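Long-range contacts in ATP synthase subunit s, mitochondrial (Bos taurus, PDB 3E4G), which helps regulate the mitochondrial ATP synthase, being needed for its proton conduction and blocking a proton leak through an alternative exit pathway: residues A[30-36]-A[67-73]; A[78-84]-A[105-111]; A[98-104]-A[126-132]. The protein carries 1 engineered substitution. All coordinates share one frame; numbering follows the deposited sequence.

Contact 1. Residues A[30-36]-A[67-73]; sequences WLLRCGA and DATDSCI. With MG (magnesium ion), chain B.
The carbonyl oxygen of Cys-34, just past the last turn of helix 23-33, is gripped twice by the loop that follows strand 63-69. Cys-72 N lies 3.0 Å from Cys-34 O and approaches in the carbonyl plane, whereas the hydroxyl of Ser-71 donates from above that plane, with OG 2.8 Å from the same oxygen. Ser-71 can be followed outward: its CB lies 3.3 Å from Cys-34 O, with Gly-35 O a little farther off, and OG, swung anti to the backbone N (chi1 172°), reaches Cys-34 O while taking a weak bond from Ile-73 N. An alanine at Ser-71 is likely to cost the Cys-34 carbonyl one of its two donors and leave the Ile-73 amide without this acceptor. Next along the chain, Ile-73 sends CG2 into a notch between Trp-30 CZ2 (3.5 Å) and Cys-34 CB (3.6 Å), its chain crossing that of Trp-30 at about a right angle. The helix ends in a Schellman motif whose C-prime residue, Gly-35, has positive phi. The reversal presents Gly-35 O to a magnesium ion at 2.2 Å, and Thr-69 O completes the protein's share at 2.3 Å. Gly-35 O and Thr-69 O, 3.2 Å apart, would probably repel each other without the cation, which links N-terminal domain and second leucine-rich repeat with these backbone oxygens as its protein ligands, waters supplying the other three.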
loop_
_atom_site.group_PDB
_atom_site.type_symbol
_atom_site.label_atom_id
_atom_site.label_comp_id
_atom_site.label_asym_id
_atom_site.label_seq_id
_atom_site.Cartn_x
_atom_site.Cartn_y
_atom_site.Cartn_z
ATOM N N TRP A 30 5.900 4.233 -10.234
ATOM C CA TRP A 30 5.510 5.112 -9.121
ATOM C C TRP A 30 6.157 4.655 -7.813
ATOM O O TRP A 30 6.795 5.434 -7.090
ATOM C CB TRP A 30 3.977 5.145 -8.989
ATOM C CG TRP A 30 3.493 5.690 -7.699
ATOM C CD1 TRP A 30 3.716 6.916 -7.135
ATOM C CD2 TRP A 30 2.688 4.975 -6.740
ATOM N NE1 TRP A 30 3.093 7.021 -5.924
ATOM C CE2 TRP A 30 2.442 5.827 -5.652
ATOM C CE3 TRP A 30 2.130 3.673 -6.732
ATOM C CZ2 TRP A 30 1.708 5.436 -4.523
ATOM C CZ3 TRP A 30 1.391 3.289 -5.640
ATOM C CH2 TRP A 30 1.199 4.130 -4.547
ATOM N N LEU A 31 5.993 3.372 -7.497
ATOM C CA LEU A 31 6.516 2.885 -6.205
ATOM C C LEU A 31 8.020 3.021 -6.152
ATOM O O LEU A 31 8.574 3.547 -5.174
ATOM C CB LEU A 31 6.033 1.450 -5.978
ATOM C CG LEU A 31 4.548 1.450 -5.547
ATOM C CD1 LEU A 31 3.852 0.119 -5.845
ATOM C CD2 LEU A 31 4.384 1.801 -4.079
ATOM N N LEU A 32 8.726 2.558 -7.188
ATOM C CA LEU A 32 10.184 2.596 -7.069
ATOM C C LEU A 32 10.703 4.054 -7.118
ATOM O O LEU A 32 11.648 4.376 -6.392
ATOM C CB LEU A 32 10.909 1.714 -8.076
ATOM C CG LEU A 32 11.083 0.253 -7.616
ATOM C CD1 LEU A 32 9.746 -0.511 -7.416
ATOM C CD2 LEU A 32 11.940 -0.480 -8.679
ATOM N N ARG A 33 10.099 4.942 -7.909
ATOM C CA ARG A 33 10.607 6.331 -7.923
ATOM C C ARG A 33 10.392 6.983 -6.566
ATOM O O ARG A 33 11.120 7.919 -6.196
ATOM C CB ARG A 33 10.017 7.172 -9.092
ATOM C CG ARG A 33 8.587 7.604 -8.905
ATOM C CD ARG A 33 7.957 7.896 -10.253
ATOM N NE ARG A 33 6.635 8.495 -10.084
ATOM C CZ ARG A 33 5.617 8.350 -10.924
ATOM N NH1 ARG A 33 5.777 7.644 -12.053
ATOM N NH2 ARG A 33 4.442 8.894 -10.628
ATOM N N CYS A 34 9.378 6.510 -5.799
ATOM C CA CYS A 34 9.070 7.012 -4.485
ATOM C C CYS A 34 9.766 6.233 -3.370
ATOM O O CYS A 34 9.422 6.418 -2.185
ATOM C CB CYS A 34 7.545 7.025 -4.252
ATOM S SG CYS A 34 6.665 8.240 -5.228
ATOM N N GLY A 35 10.771 5.410 -3.694
ATOM C CA GLY A 35 11.536 4.731 -2.651
ATOM C C GLY A 35 10.865 3.512 -2.064
ATOM O O GLY A 35 11.221 3.109 -0.934
ATOM N N ALA A 36 9.917 2.901 -2.770
ATOM C CA ALA A 36 9.326 1.649 -2.405
ATOM C C ALA A 36 9.877 0.520 -3.309
ATOM O O ALA A 36 10.652 0.765 -4.272
ATOM C CB ALA A 36 7.800 1.740 -2.445
ATOM N N ASP A 67 6.517 -3.303 -0.779
ATOM C CA ASP A 67 7.218 -2.994 0.456
ATOM C C ASP A 67 7.670 -1.549 0.361
ATOM O O ASP A 67 8.666 -1.256 -0.336
ATOM C CB ASP A 67 8.409 -3.933 0.687
ATOM C CG ASP A 67 9.159 -3.629 1.930
ATOM O OD1 ASP A 67 8.866 -2.601 2.589
ATOM O OD2 ASP A 67 10.040 -4.480 2.259
ATOM N N ALA A 68 6.893 -0.645 0.942
ATOM C CA ALA A 68 7.189 0.786 0.934
ATOM C C ALA A 68 7.778 1.138 2.274
ATOM O O ALA A 68 7.038 1.362 3.251
ATOM C CB ALA A 68 5.906 1.575 0.637
ATOM N N THR A 69 9.108 1.148 2.346
ATOM C CA THR A 69 9.839 1.519 3.564
ATOM C C THR A 69 10.604 2.780 3.275
ATOM O O THR A 69 11.325 2.868 2.285
ATOM C CB THR A 69 10.773 0.350 3.991
ATOM O OG1 THR A 69 9.946 -0.784 4.338
ATOM C CG2 THR A 69 11.609 0.732 5.229
ATOM N N ASP A 70 10.476 3.778 4.163
ATOM C CA ASP A 70 11.194 5.046 3.972
ATOM C C ASP A 70 10.855 5.600 2.585
ATOM O O ASP A 70 11.716 6.018 1.820
ATOM C CB ASP A 70 12.694 4.874 4.171
ATOM C CG ASP A 70 13.066 4.737 5.635
ATOM O OD1 ASP A 70 12.662 5.658 6.386
ATOM O OD2 ASP A 70 13.799 3.833 6.024
ATOM N N SER A 71 9.557 5.660 2.278
ATOM C CA SER A 71 9.032 6.029 0.967
ATOM C C SER A 71 8.250 7.333 1.071
ATOM O O SER A 71 7.645 7.635 2.113
ATOM C CB SER A 71 8.146 4.906 0.475
ATOM O OG SER A 71 7.432 5.222 -0.702
ATOM N N CYS A 72 8.178 8.062 -0.045
ATOM C CA CYS A 72 7.399 9.334 -0.106
ATOM C C CYS A 72 6.052 9.170 -0.710
ATOM O O CYS A 72 5.405 10.198 -1.037
ATOM C CB CYS A 72 8.243 10.434 -0.845
ATOM S SG CYS A 72 8.480 10.094 -2.592
ATOM N N ILE A 73 5.517 7.955 -0.811
ATOM C CA ILE A 73 4.163 7.784 -1.332
ATOM C C ILE A 73 3.167 8.489 -0.419
ATOM O O ILE A 73 3.270 8.548 0.805
ATOM C CB ILE A 73 3.810 6.307 -1.527
ATOM C CG1 ILE A 73 3.892 5.505 -0.208
ATOM C CG2 ILE A 73 4.644 5.704 -2.643
ATOM C CD1 ILE A 73 3.533 3.998 -0.449
HETATM MG MG MG B . 12.569 2.056 0.504
HETATM O O HOH W 1 13.750 4.257 0.809
HETATM O O HOH W 2 13.985 0.966 2.065
HETATM O O HOH W 3 14.091 1.645 -1.317
#

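Contact 2. Residues A[78-84]-A[105-111]; sequences FDHMEGL and RLSQLEN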
loop_
_atom_site.group_PDB
_atom_site.type_symbol
_atom_site.label_atom_id
_atom_site.label_comp_id
_atom_site.label_asym_id
_atom_site.label_seq_id
_atom_site.Cartn_x
_atom_site.Cartn_y
_atom_site.Cartn_z
ATOM N N PHE A 78 -1.755 6.822 -4.554
ATOM C CA PHE A 78 -2.431 5.531 -4.478
ATOM C C PHE A 78 -3.456 5.323 -5.560
ATOM O O PHE A 78 -3.904 4.173 -5.733
ATOM C CB PHE A 78 -3.021 5.324 -3.077
ATOM C CG PHE A 78 -1.973 5.128 -1.997
ATOM C CD1 PHE A 78 -1.263 3.937 -1.867
ATOM C CD2 PHE A 78 -1.639 6.137 -1.140
ATOM C CE1 PHE A 78 -0.288 3.775 -0.896
ATOM C CE2 PHE A 78 -0.651 6.004 -0.202
ATOM C CZ PHE A 78 0.010 4.815 -0.040
ATOM N N ASP A 79 -3.809 6.344 -6.333
ATOM C CA ASP A 79 -4.622 6.119 -7.511
ATOM C C ASP A 79 -3.922 5.208 -8.529
ATOM O O ASP A 79 -4.600 4.600 -9.390
ATOM C CB ASP A 79 -5.094 7.411 -8.123
ATOM C CG ASP A 79 -6.171 8.136 -7.260
ATOM O OD1 ASP A 79 -6.706 7.559 -6.300
ATOM O OD2 ASP A 79 -6.431 9.284 -7.588
ATOM N N HIS A 80 -2.603 5.078 -8.445
ATOM C CA HIS A 80 -1.918 4.075 -9.292
ATOM C C HIS A 80 -2.373 2.625 -8.973
ATOM O O HIS A 80 -2.086 1.712 -9.727
ATOM C CB HIS A 80 -0.389 4.103 -9.088
ATOM C CG HIS A 80 0.299 5.297 -9.699
ATOM N ND1 HIS A 80 0.566 6.447 -8.982
ATOM C CD2 HIS A 80 0.805 5.513 -10.930
ATOM C CE1 HIS A 80 1.221 7.278 -9.794
ATOM N NE2 HIS A 80 1.364 6.751 -10.976
ATOM N N MET A 81 -2.976 2.447 -7.831
ATOM C CA MET A 81 -3.411 1.091 -7.319
ATOM C C MET A 81 -4.704 0.663 -8.089
ATOM O O MET A 81 -5.082 -0.499 -7.975
ATOM C CB MET A 81 -3.691 1.108 -5.805
ATOM C CG MET A 81 -2.431 1.451 -4.959
ATOM S SD MET A 81 -1.012 0.293 -5.079
ATOM C CE MET A 81 -1.736 -1.161 -4.430
ATOM N N GLU A 82 -5.404 1.606 -8.732
ATOM C CA GLU A 82 -6.772 1.342 -9.198
ATOM C C GLU A 82 -6.883 0.190 -10.120
ATOM O O GLU A 82 -7.914 -0.515 -10.104
ATOM C CB GLU A 82 -7.300 2.630 -9.859
ATOM C CG GLU A 82 -8.789 2.629 -10.005
ATOM C CD GLU A 82 -9.238 1.892 -11.129
ATOM O OE1 GLU A 82 -8.511 1.876 -12.168
ATOM O OE2 GLU A 82 -10.393 1.331 -11.109
ATOM N N GLY A 83 -5.925 0.002 -10.992
ATOM C CA GLY A 83 -5.983 -1.038 -12.065
ATOM C C GLY A 83 -5.341 -2.371 -11.715
ATOM O O GLY A 83 -5.263 -3.276 -12.571
ATOM N N LEU A 84 -4.789 -2.490 -10.509
ATOM C CA LEU A 84 -4.014 -3.694 -10.125
ATOM C C LEU A 84 -4.937 -4.776 -9.652
ATOM O O LEU A 84 -5.774 -4.576 -8.753
ATOM C CB LEU A 84 -3.058 -3.341 -8.994
ATOM C CG LEU A 84 -2.075 -2.178 -9.325
ATOM C CD1 LEU A 84 -1.157 -1.948 -8.131
ATOM C CD2 LEU A 84 -1.272 -2.437 -10.547
ATOM N N ARG A 105 -8.529 5.652 0.977
ATOM C CA ARG A 105 -8.501 5.518 -0.459
ATOM C C ARG A 105 -8.220 4.074 -0.899
ATOM O O ARG A 105 -8.873 3.502 -1.774
ATOM C CB ARG A 105 -7.444 6.496 -1.050
ATOM C CG ARG A 105 -7.288 6.598 -2.574
ATOM C CD ARG A 105 -6.244 7.648 -2.998
ATOM N NE ARG A 105 -6.671 8.983 -2.664
ATOM C CZ ARG A 105 -7.680 9.679 -3.284
ATOM N NH1 ARG A 105 -8.151 9.264 -4.458
ATOM N NH2 ARG A 105 -8.133 10.756 -2.757
ATOM N N LEU A 106 -7.217 3.474 -0.246
ATOM C CA LEU A 106 -6.886 2.037 -0.546
ATOM C C LEU A 106 -8.080 1.128 -0.264
ATOM O O LEU A 106 -8.398 0.208 -1.036
ATOM C CB LEU A 106 -5.741 1.600 0.307
ATOM C CG LEU A 106 -4.331 2.101 -0.140
ATOM C CD1 LEU A 106 -3.332 1.801 0.976
ATOM C CD2 LEU A 106 -3.896 1.445 -1.394
ATOM N N SER A 107 -8.721 1.343 0.884
ATOM C CA SER A 107 -9.791 0.434 1.359
ATOM C C SER A 107 -10.962 0.433 0.402
ATOM O O SER A 107 -11.738 -0.542 0.412
ATOM C CB SER A 107 -10.250 0.814 2.739
ATOM O OG SER A 107 -11.038 2.008 2.742
ATOM N N GLN A 108 -11.170 1.516 -0.341
ATOM C CA GLN A 108 -12.297 1.675 -1.265
ATOM C C GLN A 108 -12.091 1.114 -2.648
ATOM O O GLN A 108 -12.996 1.116 -3.476
ATOM C CB GLN A 108 -12.666 3.197 -1.347
ATOM C CG GLN A 108 -13.276 3.665 -0.030
ATOM C CD GLN A 108 -14.551 3.084 0.202
ATOM O OE1 GLN A 108 -14.920 2.708 1.381
ATOM N NE2 GLN A 108 -15.416 2.996 -0.778
ATOM N N LEU A 109 -10.860 0.619 -2.925
ATOM C CA LEU A 109 -10.566 0.056 -4.241
ATOM C C LEU A 109 -11.056 -1.396 -4.233
ATOM O O LEU A 109 -10.472 -2.256 -3.547
ATOM C CB LEU A 109 -9.068 0.137 -4.510
ATOM C CG LEU A 109 -8.582 1.576 -4.793
ATOM C CD1 LEU A 109 -7.077 1.553 -4.927
ATOM C CD2 LEU A 109 -9.304 2.150 -6.070
ATOM N N GLU A 110 -12.125 -1.686 -4.995
ATOM C CA GLU A 110 -12.694 -3.040 -4.988
ATOM C C GLU A 110 -11.690 -4.074 -5.440
ATOM O O GLU A 110 -11.742 -5.223 -5.000
ATOM C CB GLU A 110 -13.979 -3.126 -5.851
ATOM C CG GLU A 110 -15.099 -2.263 -5.240
ATOM C CD GLU A 110 -16.449 -2.631 -5.832
ATOM O OE1 GLU A 110 -16.591 -2.648 -7.076
ATOM O OE2 GLU A 110 -17.354 -2.871 -5.037
ATOM N N ASN A 111 -10.821 -3.696 -6.378
ATOM C CA ASN A 111 -9.781 -4.592 -6.854
ATOM C C ASN A 111 -8.886 -5.044 -5.706
ATOM O O ASN A 111 -8.452 -6.218 -5.659
ATOM C CB ASN A 111 -9.004 -3.974 -7.999
ATOM C CG ASN A 111 -8.449 -2.600 -7.659
ATOM O OD1 ASN A 111 -9.265 -1.660 -7.349
ATOM N ND2 ASN A 111 -7.164 -2.405 -7.712
HETATM O O HOH W 4 -8.860 10.408 -7.299
HETATM O O HOH W 5 -10.991 -0.182 -8.900
#
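Leu-109 pushes its two methyls against the turn that ends the 78-84 segment: CD1 settles on Met-81 CB at 3.5 Å, and CD2 meets Glu-82 CG, the two side chains crossing at about a right angle. Three residues earlier, still on helix 100-107, Leu-106 supplies a second bump. Its CD2 enters the hollow between the Phe-78 ring and the bent Met-81 chain, 3.7 Å from Phe-78 CD1 and 3.9 Å from Met-81 CG, meeting both side chains at a slant. On the partly exposed side the aliphatic part of Arg-105 passes Phe-78 CB, then bends at chi3 so that NH1 meets the syn lone pair of Asp-79 OD1 at 2.9 Å; the carboxylate and guanidinium planes stand 67° apart, and a water spans Asp-79 OD2 and, more weakly, NH1. These are neighbouring convex elements of successive leucine-rich repeats, the second and third, packed side by side on one flank of the parallel strands. Farther along the chain, Asn-111 reaches into the type I turn from Met-81 to Leu-84. CG lies between the backbone N and the carbonyl carbon (chi1 54°), which aims ND2 at two backbone oxygens: it donates to Met-81 O and to Leu-84 O, each at 2.8 Å, the second bond the straighter at 165°. Both acceptors lie in the amide plane, holding the group flat, and Met-81 O takes Leu-84 N as well. Leu-84 turns its own side chain to Pro-23 and Asp-24 of helix 23-33.

Contact 3. Residues A[98-104]-A[126-132]; sequences IEDGCLE and NVTDKGI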
loop_
_atom_site.group_PDB
_atom_site.type_symbol
_atom_site.label_atom_id
_atom_site.label_comp_id
_atom_site.label_asym_id
_atom_site.label_seq_id
_atom_site.Cartn_x
_atom_site.Cartn_y
_atom_site.Cartn_z
ATOM N N ILE A 98 2.125 9.232 4.725
ATOM C CA ILE A 98 0.850 8.452 4.754
ATOM C C ILE A 98 -0.046 9.059 5.820
ATOM O O ILE A 98 0.455 9.430 6.917
ATOM C CB ILE A 98 1.147 6.902 4.944
ATOM C CG1 ILE A 98 1.868 6.378 3.730
ATOM C CG2 ILE A 98 -0.126 6.083 5.362
ATOM C CD1 ILE A 98 1.924 4.931 3.377
ATOM N N GLU A 99 -1.323 9.075 5.580
ATOM C CA GLU A 99 -2.321 9.489 6.567
ATOM C C GLU A 99 -3.553 8.542 6.453
ATOM O O GLU A 99 -3.652 7.700 5.547
ATOM C CB GLU A 99 -2.754 10.950 6.300
ATOM C CG GLU A 99 -1.701 11.962 6.285
ATOM C CD GLU A 99 -2.173 13.333 6.023
ATOM O OE1 GLU A 99 -3.392 13.545 5.949
ATOM O OE2 GLU A 99 -1.338 14.263 5.851
ATOM N N ASP A 100 -4.502 8.790 7.325
ATOM C CA ASP A 100 -5.759 8.039 7.294
ATOM C C ASP A 100 -6.413 8.085 5.911
ATOM O O ASP A 100 -6.985 7.087 5.472
ATOM C CB ASP A 100 -6.719 8.568 8.344
ATOM C CG ASP A 100 -6.284 8.291 9.752
ATOM O OD1 ASP A 100 -5.478 7.354 9.983
ATOM O OD2 ASP A 100 -6.841 8.974 10.687
ATOM N N GLY A 101 -6.341 9.251 5.264
ATOM C CA GLY A 101 -6.993 9.355 3.962
ATOM C C GLY A 101 -6.366 8.405 2.916
ATOM O O GLY A 101 -7.081 7.948 2.012
ATOM N N CYS A 102 -5.088 8.096 3.043
ATOM C CA CYS A 102 -4.411 7.158 2.145
ATOM C C CYS A 102 -5.006 5.752 2.346
ATOM O O CYS A 102 -5.299 5.018 1.390
ATOM C CB CYS A 102 -2.908 7.103 2.441
ATOM S SG CYS A 102 -2.081 8.750 2.318
ATOM N N LEU A 103 -5.156 5.365 3.630
ATOM C CA LEU A 103 -5.705 4.047 3.977
ATOM C C LEU A 103 -7.172 3.944 3.546
ATOM O O LEU A 103 -7.629 2.915 3.046
ATOM C CB LEU A 103 -5.564 3.768 5.455
ATOM C CG LEU A 103 -4.083 3.753 5.928
ATOM C CD1 LEU A 103 -4.031 3.469 7.428
ATOM C CD2 LEU A 103 -3.246 2.749 5.160
ATOM N N GLU A 104 -7.939 5.049 3.710
ATOM C CA GLU A 104 -9.317 5.123 3.253
ATOM C C GLU A 104 -9.343 4.920 1.730
ATOM O O GLU A 104 -10.164 4.101 1.218
ATOM C CB GLU A 104 -9.955 6.432 3.658
ATOM C CG GLU A 104 -10.190 6.524 5.130
ATOM C CD GLU A 104 -10.440 7.908 5.672
ATOM O OE1 GLU A 104 -10.284 8.891 4.944
ATOM O OE2 GLU A 104 -10.763 7.997 6.852
ATOM N N ASN A 126 1.438 9.390 11.288
ATOM C CA ASN A 126 0.144 10.056 11.219
ATOM C C ASN A 126 -1.041 9.137 11.388
ATOM O O ASN A 126 -2.172 9.606 11.624
ATOM C CB ASN A 126 -0.039 10.763 9.878
ATOM C CG ASN A 126 0.879 11.896 9.641
ATOM O OD1 ASN A 126 1.414 11.964 8.457
ATOM N ND2 ASN A 126 1.072 12.765 10.551
ATOM N N VAL A 127 -0.874 7.809 11.196
ATOM C CA VAL A 127 -2.037 6.928 11.129
ATOM C C VAL A 127 -2.735 6.879 12.467
ATOM O O VAL A 127 -2.133 6.758 13.521
ATOM C CB VAL A 127 -1.547 5.504 10.694
ATOM C CG1 VAL A 127 -2.672 4.489 10.857
ATOM C CG2 VAL A 127 -1.005 5.571 9.267
ATOM N N THR A 128 -4.063 6.954 12.402
ATOM C CA THR A 128 -4.865 6.857 13.628
ATOM C C THR A 128 -5.812 5.701 13.534
ATOM O O THR A 128 -5.939 4.968 12.529
ATOM C CB THR A 128 -5.665 8.195 13.899
ATOM O OG1 THR A 128 -6.905 8.165 13.131
ATOM C CG2 THR A 128 -4.861 9.420 13.645
ATOM N N ASP A 129 -6.609 5.554 14.613
ATOM C CA ASP A 129 -7.623 4.529 14.659
ATOM C C ASP A 129 -8.528 4.582 13.438
ATOM O O ASP A 129 -9.002 3.530 12.963
ATOM C CB ASP A 129 -8.466 4.674 15.933
ATOM C CG ASP A 129 -7.586 4.728 17.230
ATOM O OD1 ASP A 129 -6.945 5.795 17.448
ATOM O OD2 ASP A 129 -7.476 3.680 17.892
ATOM N N LYS A 130 -8.856 5.762 12.947
ATOM C CA LYS A 130 -9.757 5.885 11.780
ATOM C C LYS A 130 -9.217 5.214 10.539
ATOM O O LYS A 130 -9.934 4.534 9.791
ATOM C CB LYS A 130 -10.014 7.370 11.473
ATOM C CG LYS A 130 -10.972 7.710 10.438
ATOM C CD LYS A 130 -11.275 9.221 10.414
ATOM C CE LYS A 130 -10.204 9.900 9.754
ATOM N NZ LYS A 130 -10.493 10.303 8.393
ATOM N N GLY A 131 -7.936 5.409 10.258
ATOM C CA GLY A 131 -7.350 4.790 9.096
ATOM C C GLY A 131 -7.303 3.270 9.215
ATOM O O GLY A 131 -7.503 2.550 8.246
ATOM N N ILE A 132 -6.994 2.808 10.420
ATOM C CA ILE A 132 -6.954 1.344 10.632
ATOM C C ILE A 132 -8.310 0.746 10.426
ATOM O O ILE A 132 -8.467 -0.310 9.789
ATOM C CB ILE A 132 -6.357 1.024 12.033
ATOM C CG1 ILE A 132 -4.912 1.536 12.191
ATOM C CG2 ILE A 132 -6.473 -0.489 12.322
ATOM C CD1 ILE A 132 -3.974 1.096 11.113
HETATM O O HOH W 6 2.445 8.529 8.611
HETATM O O HOH W 7 -3.876 10.267 9.560
HETATM O O HOH W 8 -9.542 11.463 5.561
#
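Two successive leucine-rich repeats, the third and fourth, meet here through the N-terminal ends of their helices, 100-107 and 129-134, and Asp-100 carries the junction. Its carboxylate faces the start of the second helix with both oxygens: OD1 receives Thr-128 N at 2.8 Å in a nearly straight bond (175°), and the syn lone pair of OD2 receives the Thr-128 hydroxyl OG1 at 2.6 Å. Thr-128 is the N-cap, and the torsion that places OG1 between its backbone N and carbonyl carbon (chi1 84°) lets the same oxygen accept from Lys-130 N while it donates to Asp-100. The absence of a side chain at Gly-131 lets the carboxylate come this close, since a CB there would clash with Asp-100 OD1. Deeper in, Leu-103 rests CB against Gly-131 O at 3.6 Å and brings CD1 to 3.8 Å from Val-127 CG1; Ile-98 and Val-127 lie side by side through their CG2 methyls, 4.0 Å apart. On the outer side Lys-130, bent at chi3 and chi4, brings NZ to Glu-104 OE2 in a salt bridge of 2.8 Å, with a water joining Glu-104 OE1 and, weakly, NZ. Other waters bridge Ile-98 O to Asn-126 N and Asp-100 N to Asn-126 O. An acidic group set at the start of a helix is probably stabilised by the helix dipole and by Lys-130 nearby, which would favour the charged form of Asp-100.

In the fold
The three contacts lie 15 to 17 Å apart between centres and follow the solenoid from its N-terminal end. Contact 1 joins helix 23-33 to the end of strand 63-69, and it closes before the other two open; contacts 2 and 3 alternate their segments along the chain and share helix 100-107, so the third repeat is clasped by the second on one side and the fourth on the other. Phe-78 ties them together: its ring packs against Trp-30 and Ile-73 of contact 1 and against Ile-98 and Cys-102 of contact 3. The magnesium site is shared by the N-terminal domain and the second repeat, and domain and repeats also appear to share apolar packing around Phe-78.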